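Side-chain contacts in putative signal recognition particle protein (PDB 5CK4), which binds guanine nucleotides as the Arf-like GTPase subunit of the signal recognition particle receptor, and probably serves protein translocation at the endoplasmic reticulum membrane: residues 25-28 with 29-32; 115-119 with 120-124; 167-171 with 172-176; 226-229 with 230-233. All coordinates share one frame; numbering follows the deposited sequence.

Contact 1 of 4, residues 25-28 with 29-32; sequences IGPS and GAGK. With GDP (guanosine-5'-diphosphate), chain C.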
# COMPACT_ATOMS: atom_id res chain seq x y z
N ILE A 25 -2.66 2.25 3.89
CA ILE A 25 -3.89 1.96 3.15
C ILE A 25 -4.25 0.49 3.36
O ILE A 25 -3.37 -0.35 3.49
CB ILE A 25 -3.64 2.15 1.64
CG1 ILE A 25 -3.30 3.60 1.32
CG2 ILE A 25 -4.84 1.73 0.79
CD1 ILE A 25 -3.03 3.83 -0.18
N GLY A 26 -5.55 0.16 3.39
CA GLY A 26 -5.96 -1.24 3.42
C GLY A 26 -7.39 -1.40 3.89
O GLY A 26 -7.98 -0.46 4.41
N PRO A 27 -7.95 -2.61 3.72
CA PRO A 27 -9.33 -2.82 4.14
C PRO A 27 -9.45 -2.75 5.65
O PRO A 27 -8.46 -2.93 6.36
CB PRO A 27 -9.64 -4.25 3.66
CG PRO A 27 -8.30 -4.92 3.60
CD PRO A 27 -7.31 -3.85 3.22
N SER A 28 -10.66 -2.48 6.14
CA SER A 28 -10.90 -2.47 7.58
C SER A 28 -10.51 -3.82 8.20
O SER A 28 -10.67 -4.86 7.57
CB SER A 28 -12.36 -2.17 7.86
OG SER A 28 -12.72 -0.90 7.35
N GLY A 29 -10.03 -3.79 9.44
CA GLY A 29 -9.62 -5.00 10.14
C GLY A 29 -8.21 -5.47 9.82
O GLY A 29 -7.74 -6.46 10.37
N ALA A 30 -7.53 -4.76 8.93
CA ALA A 30 -6.19 -5.18 8.52
C ALA A 30 -5.20 -5.01 9.67
O ALA A 30 -4.22 -5.74 9.75
CB ALA A 30 -5.72 -4.38 7.34
N GLY A 31 -5.47 -4.03 10.54
CA GLY A 31 -4.58 -3.69 11.64
C GLY A 31 -3.95 -2.31 11.50
O GLY A 31 -2.90 -2.03 12.07
N LYS A 32 -4.59 -1.42 10.74
CA LYS A 32 -4.02 -0.09 10.52
C LYS A 32 -3.92 0.73 11.81
O LYS A 32 -2.88 1.32 12.10
CB LYS A 32 -4.80 0.67 9.43
CG LYS A 32 -4.77 -0.04 8.06
CD LYS A 32 -5.39 0.79 6.95
CE LYS A 32 -6.85 1.13 7.24
NZ LYS A 32 -7.66 -0.06 7.67
PB GDP C . -8.01 -1.39 11.16
O1B GDP C . -7.63 -0.04 11.68
O2B GDP C . -7.27 -1.66 9.85
O3B GDP C . -9.49 -1.53 10.87
O3A GDP C . -7.58 -2.56 12.16
PA GDP C . -7.40 -2.47 13.77
O1A GDP C . -6.16 -1.71 14.12
O2A GDP C . -8.64 -1.95 14.45
O5' GDP C . -7.18 -4.03 14.00
C5' GDP C . -8.24 -4.94 13.72
C4' GDP C . -8.10 -6.11 14.69
O4' GDP C . -6.95 -6.89 14.33
C3' GDP C . -7.87 -5.65 16.12
O3' GDP C . -8.54 -6.59 16.97
C2' GDP C . -6.38 -5.79 16.33
O2' GDP C . -6.02 -6.07 17.68
C1' GDP C . -6.07 -6.99 15.46
N9 GDP C . -4.67 -7.01 15.00
C8 GDP C . -3.95 -6.00 14.46
N7 GDP C . -2.70 -6.43 14.14
C5 GDP C . -2.63 -7.73 14.46
C6 GDP C . -1.60 -8.78 14.40
O6 GDP C . -0.47 -8.52 13.92
N1 GDP C . -1.94 -10.01 14.83
C2 GDP C . -3.16 -10.30 15.34
N2 GDP C . -3.42 -11.56 15.76
N3 GDP C . -4.15 -9.38 15.43
C4 GDP C . -3.93 -8.11 15.02
O HOH W 1 -10.31 0.90 8.31
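K32 sets out with CG beside its own backbone N and anti to its carbonyl carbon (chi1 -61°), runs extended through chi2, and then bends twice, at chi3 (-59°) and chi4 (-48°), which turns the ammonium back over the loop that precedes it. On the way CD passes along the backbone of I25 and G26, 3.8 Å from I25 C. At the end NZ meets the carbonyls of G26 and P27 in two weak hydrogen bonds, donates to a water that also lies within hydrogen-bonding distance of S28 OG, and makes its shortest bond, 2.7 Å, from NZ to O2B of the GDP beta-phosphate. This is the P-loop (Walker A motif), leading from strand 21-25 into helix 32-40 and wrapped round the beta-phosphate. Backbone amides do much of the gripping: G29 N reaches O3B of GDP at 2.7 Å and nearly straight, while K32 N reaches O2B of GDP at 2.8 Å. G31 N also donates to O2B and, weakly, to the bridging O3A. The loop is shaped by a type II turn from P27 to A30, closed by A30 N on P27 O at 3.3 Å; the same oxygen lies 3.3 Å from A30 CB. Outside the loop, K220 NZ and N219 ND2 bond to the carbonyls of G29 and A30, tying the turn to the strand 214-219 end of the nucleotide pocket.

Contact 2 of 4, residues 115-119 with 120-124; sequences DTPGH and PKLRG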
# COMPACT_ATOMS: atom_id res chain seq x y z
N ASP A 115 -2.63 7.17 8.57
CA ASP A 115 -3.73 6.21 8.57
C ASP A 115 -4.85 6.73 7.66
O ASP A 115 -5.11 7.92 7.64
CB ASP A 115 -4.24 6.05 10.01
CG ASP A 115 -5.19 4.89 10.17
OD1 ASP A 115 -5.26 4.04 9.26
OD2 ASP A 115 -5.85 4.82 11.22
N THR A 116 -5.47 5.85 6.88
CA THR A 116 -6.59 6.21 6.02
C THR A 116 -7.75 5.25 6.28
O THR A 116 -7.52 4.13 6.74
CB THR A 116 -6.22 6.15 4.52
OG1 THR A 116 -5.81 4.81 4.19
CG2 THR A 116 -5.10 7.11 4.20
N PRO A 117 -8.99 5.68 5.99
CA PRO A 117 -10.11 4.77 6.28
C PRO A 117 -10.17 3.57 5.33
O PRO A 117 -9.82 3.68 4.15
CB PRO A 117 -11.34 5.66 6.14
CG PRO A 117 -10.89 6.84 5.32
CD PRO A 117 -9.44 7.04 5.67
N GLY A 118 -10.61 2.44 5.86
CA GLY A 118 -10.71 1.24 5.05
C GLY A 118 -12.06 1.04 4.39
O GLY A 118 -12.17 0.25 3.46
N HIS A 119 -13.08 1.76 4.85
CA HIS A 119 -14.43 1.54 4.33
C HIS A 119 -14.49 1.84 2.83
O HIS A 119 -13.98 2.87 2.39
CB HIS A 119 -15.47 2.36 5.09
CG HIS A 119 -16.88 1.91 4.85
ND1 HIS A 119 -17.56 2.19 3.69
CD2 HIS A 119 -17.72 1.15 5.60
CE1 HIS A 119 -18.77 1.65 3.74
NE2 HIS A 119 -18.88 1.01 4.89
N PRO A 120 -15.11 0.94 2.05
CA PRO A 120 -15.19 1.08 0.59
C PRO A 120 -15.70 2.46 0.14
O PRO A 120 -15.20 2.98 -0.86
CB PRO A 120 -16.17 -0.02 0.18
CG PRO A 120 -15.96 -1.08 1.21
CD PRO A 120 -15.67 -0.35 2.51
N LYS A 121 -16.65 3.05 0.85
CA LYS A 121 -17.16 4.37 0.47
C LYS A 121 -16.12 5.50 0.63
O LYS A 121 -16.31 6.60 0.11
CB LYS A 121 -18.40 4.75 1.28
CG LYS A 121 -19.59 3.80 1.18
CD LYS A 121 -20.44 4.07 -0.05
CE LYS A 121 -21.71 3.23 -0.03
NZ LYS A 121 -22.54 3.45 -1.23
N LEU A 122 -15.07 5.24 1.38
CA LEU A 122 -14.14 6.30 1.74
C LEU A 122 -12.77 6.13 1.07
O LEU A 122 -11.84 6.87 1.38
CB LEU A 122 -13.95 6.34 3.26
CG LEU A 122 -15.23 6.58 4.08
CD1 LEU A 122 -14.91 6.47 5.57
CD2 LEU A 122 -15.83 7.93 3.75
N ARG A 123 -12.66 5.16 0.17
CA ARG A 123 -11.38 4.88 -0.47
C ARG A 123 -11.04 5.86 -1.60
O ARG A 123 -9.87 6.09 -1.89
CB ARG A 123 -11.34 3.45 -0.99
CG ARG A 123 -11.45 2.42 0.12
CD ARG A 123 -11.68 1.02 -0.44
NE ARG A 123 -11.83 0.06 0.65
CZ ARG A 123 -12.00 -1.25 0.48
NH1 ARG A 123 -12.06 -1.77 -0.74
NH2 ARG A 123 -12.13 -2.04 1.54
N GLY A 124 -12.06 6.45 -2.22
CA GLY A 124 -11.86 7.41 -3.29
C GLY A 124 -10.92 8.55 -2.95
O GLY A 124 -10.08 8.95 -3.76
O HOH W 2 -9.29 5.42 2.22
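Over one face of the H119 imidazole lies P120 CD, 3.6 Å from the ring centroid in a CH-pi contact shifted toward the rim, while the backbone of K121 meets the ring at its edge. There K121 N donates to H119 ND1 at 3.1 Å, tilted somewhat from the ring plane. With CG anti to its backbone N (chi1 -165°), H119 swings its ring forward along the chain to reach this amide, and the aliphatic start of the K121 side chain runs beside it, CG 3.4 Å from H119 CE1. The guanidinium of R123 has P120 CG over the centre of one face and the G118 carbonyl at its edge. It grips that carbonyl side-on, through NE at 2.8 Å and NH2 at 3.0 Å from G118 O, both bonds lying close to the guanidinium plane; NH2 approaches nearly along the C=O axis, whereas NE comes from above the carbonyl plane. The DTPG sequence, beginning on the last residue of strand 112-115, is the counterpart of the DxxG (G3) motif of small GTPases; its G118 binds GTP in the triphosphate-bound protein. A turn leads into helix 123-131, L122 N bonding to H119 O at 2.8 Å. P117 and L122 cross at about a right angle, P117 CB 3.7 Å from L122 CD1. R123 also makes a cation-pi contact with Y188 of helix 180-201.

Contact 3 of 4, residues 167-171 with 172-176; sequences FLLDA and AALAD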
# COMPACT_ATOMS: atom_id res chain seq x y z
N PHE A 167 0.50 -0.91 1.97
CA PHE A 167 -0.83 -1.51 1.82
C PHE A 167 -0.92 -2.71 2.78
O PHE A 167 -0.30 -3.75 2.54
CB PHE A 167 -1.06 -1.97 0.38
CG PHE A 167 -2.46 -2.50 0.13
CD1 PHE A 167 -2.77 -3.84 0.38
CD2 PHE A 167 -3.46 -1.65 -0.31
CE1 PHE A 167 -4.06 -4.31 0.17
CE2 PHE A 167 -4.75 -2.13 -0.54
CZ PHE A 167 -5.04 -3.45 -0.30
N LEU A 168 -1.70 -2.55 3.85
CA LEU A 168 -1.79 -3.57 4.90
C LEU A 168 -2.99 -4.47 4.67
O LEU A 168 -4.07 -4.00 4.36
CB LEU A 168 -1.92 -2.91 6.26
CG LEU A 168 -1.66 -3.69 7.56
CD1 LEU A 168 -0.17 -4.02 7.72
CD2 LEU A 168 -2.12 -2.86 8.74
N LEU A 169 -2.80 -5.78 4.84
CA LEU A 169 -3.88 -6.75 4.74
C LEU A 169 -3.75 -7.78 5.86
O LEU A 169 -2.67 -7.97 6.43
CB LEU A 169 -3.91 -7.44 3.36
CG LEU A 169 -2.64 -8.21 2.93
CD1 LEU A 169 -2.64 -9.67 3.47
CD2 LEU A 169 -2.50 -8.21 1.42
N ASP A 170 -4.86 -8.46 6.15
CA ASP A 170 -4.92 -9.53 7.13
C ASP A 170 -4.54 -10.84 6.44
O ASP A 170 -5.34 -11.39 5.68
CB ASP A 170 -6.34 -9.59 7.71
CG ASP A 170 -6.50 -10.61 8.81
OD1 ASP A 170 -5.66 -11.53 8.92
OD2 ASP A 170 -7.49 -10.51 9.57
N ALA A 171 -3.33 -11.35 6.69
CA ALA A 171 -2.88 -12.56 6.02
C ALA A 171 -3.64 -13.80 6.48
O ALA A 171 -3.63 -14.83 5.79
CB ALA A 171 -1.35 -12.78 6.18
N ALA A 172 -4.30 -13.72 7.63
CA ALA A 172 -5.09 -14.84 8.12
C ALA A 172 -6.46 -14.89 7.43
O ALA A 172 -6.95 -15.96 7.09
CB ALA A 172 -5.25 -14.79 9.64
N ALA A 173 -7.06 -13.72 7.23
CA ALA A 173 -8.36 -13.63 6.59
C ALA A 173 -8.25 -14.05 5.15
O ALA A 173 -9.20 -14.58 4.58
CB ALA A 173 -8.91 -12.22 6.68
N LEU A 174 -7.08 -13.81 4.57
CA LEU A 174 -6.76 -14.20 3.21
C LEU A 174 -6.89 -15.72 3.01
O LEU A 174 -7.13 -16.19 1.90
CB LEU A 174 -5.35 -13.74 2.87
CG LEU A 174 -5.00 -13.40 1.43
CD1 LEU A 174 -5.99 -12.40 0.88
CD2 LEU A 174 -3.58 -12.83 1.37
N ALA A 175 -6.76 -16.47 4.10
CA ALA A 175 -6.81 -17.92 4.03
C ALA A 175 -8.24 -18.47 3.98
O ALA A 175 -8.42 -19.69 3.97
CB ALA A 175 -6.04 -18.53 5.21
N ASP A 176 -9.25 -17.60 3.96
CA ASP A 176 -10.63 -18.09 3.97
C ASP A 176 -11.00 -18.83 2.68
O ASP A 176 -10.55 -18.48 1.59
CB ASP A 176 -11.65 -16.98 4.31
CG ASP A 176 -11.76 -15.89 3.23
OD1 ASP A 176 -11.10 -15.99 2.18
OD2 ASP A 176 -12.55 -14.94 3.43
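Where strand 159-170 of the central GTPase sheet ends, the chain folds at once into an Asx turn headed by D170, followed by a short 3-10 segment, residues 173-175. The CG of D170 stands anti to the backbone N (chi1 -176°), which carries the carboxylate forward over the first amides of the turn. OD1 accepts two of them: A172 N at 2.9 Å, the bond that defines the Asx turn, on the anti side and moderately out of the carboxylate plane, and A173 N at 3.1 Å, from almost directly above that plane. Both donors come from the same face, so one oxygen gathers the first amides of the turn. The A173 methyl packs on this carboxylate as well, CB lying 3.6 Å from D170 CG. The other oxygen, OD2, forms a salt bridge with K220, a residue that binds GDP; D170 thus stands in the second shell of the nucleotide pocket and probably helps to position that lysine. Backbone bonding continues the turn, with L174 N donating to D170 O at 3.2 Å and A175 N to A172 O at 3.0 Å. L174 CB also rests against the carbonyl oxygen of A171. On the buried side the leucines L169 and L174 meet obliquely near Y181 of helix 180-201. Helix 229-249 adds L236 beside L169 and V232 beside L174. The two leucines themselves touch through single methyls, L169 CD1 lying 3.9 Å from L174 CD2.

Contact 4 of 4, residues 226-229 with 230-233; sequences AVPA and SLVK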
# COMPACT_ATOMS: atom_id res chain seq x y z
N ALA A 226 -2.23 -17.78 9.25
CA ALA A 226 -1.75 -16.74 8.34
C ALA A 226 -1.10 -17.34 7.09
O ALA A 226 -0.32 -18.28 7.17
CB ALA A 226 -0.77 -15.82 9.06
N VAL A 227 -1.44 -16.79 5.93
CA VAL A 227 -0.79 -17.16 4.68
C VAL A 227 0.61 -16.52 4.65
O VAL A 227 0.74 -15.32 4.84
CB VAL A 227 -1.64 -16.67 3.48
CG1 VAL A 227 -0.93 -16.92 2.16
CG2 VAL A 227 -3.02 -17.34 3.50
N PRO A 228 1.66 -17.33 4.42
CA PRO A 228 3.02 -16.77 4.38
C PRO A 228 3.19 -15.79 3.21
O PRO A 228 2.50 -15.92 2.19
CB PRO A 228 3.92 -18.00 4.20
CG PRO A 228 3.01 -19.09 3.71
CD PRO A 228 1.65 -18.80 4.26
N ALA A 229 4.09 -14.83 3.37
CA ALA A 229 4.27 -13.75 2.39
C ALA A 229 4.46 -14.20 0.94
O ALA A 229 3.99 -13.53 0.02
CB ALA A 229 5.41 -12.83 2.81
N SER A 230 5.18 -15.30 0.72
CA SER A 230 5.43 -15.76 -0.66
C SER A 230 4.13 -16.26 -1.30
O SER A 230 3.91 -16.09 -2.51
CB SER A 230 6.50 -16.85 -0.69
OG SER A 230 6.05 -18.01 -0.01
N LEU A 231 3.26 -16.87 -0.50
CA LEU A 231 1.95 -17.29 -0.98
C LEU A 231 0.98 -16.11 -1.12
O LEU A 231 0.15 -16.09 -2.04
CB LEU A 231 1.36 -18.37 -0.06
CG LEU A 231 1.52 -19.80 -0.57
CD1 LEU A 231 1.05 -20.80 0.48
CD2 LEU A 231 0.75 -19.96 -1.87
N VAL A 232 1.08 -15.13 -0.23
CA VAL A 232 0.29 -13.90 -0.36
C VAL A 232 0.63 -13.26 -1.71
O VAL A 232 -0.26 -12.84 -2.47
CB VAL A 232 0.60 -12.89 0.78
CG1 VAL A 232 -0.01 -11.54 0.49
CG2 VAL A 232 0.11 -13.40 2.14
N LYS A 233 1.92 -13.21 -2.01
CA LYS A 233 2.40 -12.64 -3.27
C LYS A 233 1.79 -13.34 -4.50
O LYS A 233 1.24 -12.68 -5.37
CB LYS A 233 3.93 -12.69 -3.35
CG LYS A 233 4.52 -12.08 -4.64
CD LYS A 233 6.05 -12.12 -4.61
CE LYS A 233 6.66 -11.19 -5.66
NZ LYS A 233 6.72 -11.81 -7.01
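P228 O takes the amide of V232 at 2.9 Å, the first i to i+4 bond of helix 229-249. L231 N adds a weak hydrogen bond to the same oxygen. One residue on, K233 N donates to A229 O, also at 2.9 Å, so the helical pattern is set from its first turn, with P228 at the N-cap. The K233 side chain runs away from the turn, and its NZ forms salt bridges with E237 and E282. Packing across the start of the helix centres on V227. Its CG1, anti to the backbone N (chi1 175°), is set against the helix, 3.5 Å from L231 CB and 3.7 Å from V232 CG2; the V227 and L231 side chains cross at about a right angle. V232 CG2 also approaches the V227 carbonyl oxygen at 3.4 Å. On the more exposed side the P228 ring and L231 lie alongside each other, P228 CG 4.1 Å from L231 CD1. The turn sits between two parts of the fold: V227 meets A175 in the loop after strand 159-170, while V232 and K233 touch V293 of strand 291-295.

How the contacts relate
Contacts 1 to 4 follow one another along the chain, and the first three each lie at the end of a strand of the central sheet. Contacts 1 and 2, with centres about 9 Å apart, come at the ends of the paired parallel strands 21-25 and 112-115, and K32 packs against D115 and T116. Contact 3, with its centre also about 9 Å from that of contact 1, ends the strand on the other side of 21-25, where I25 O probably bonds to L168 N. Contact 4 forms the N-terminus of helix 229-249 and joins contact 3 through A171 O and V227 N. Contact 1 holds the beta-phosphate directly; contact 4, its centre about 17 Å from that of contact 1, is packing away from the nucleotide.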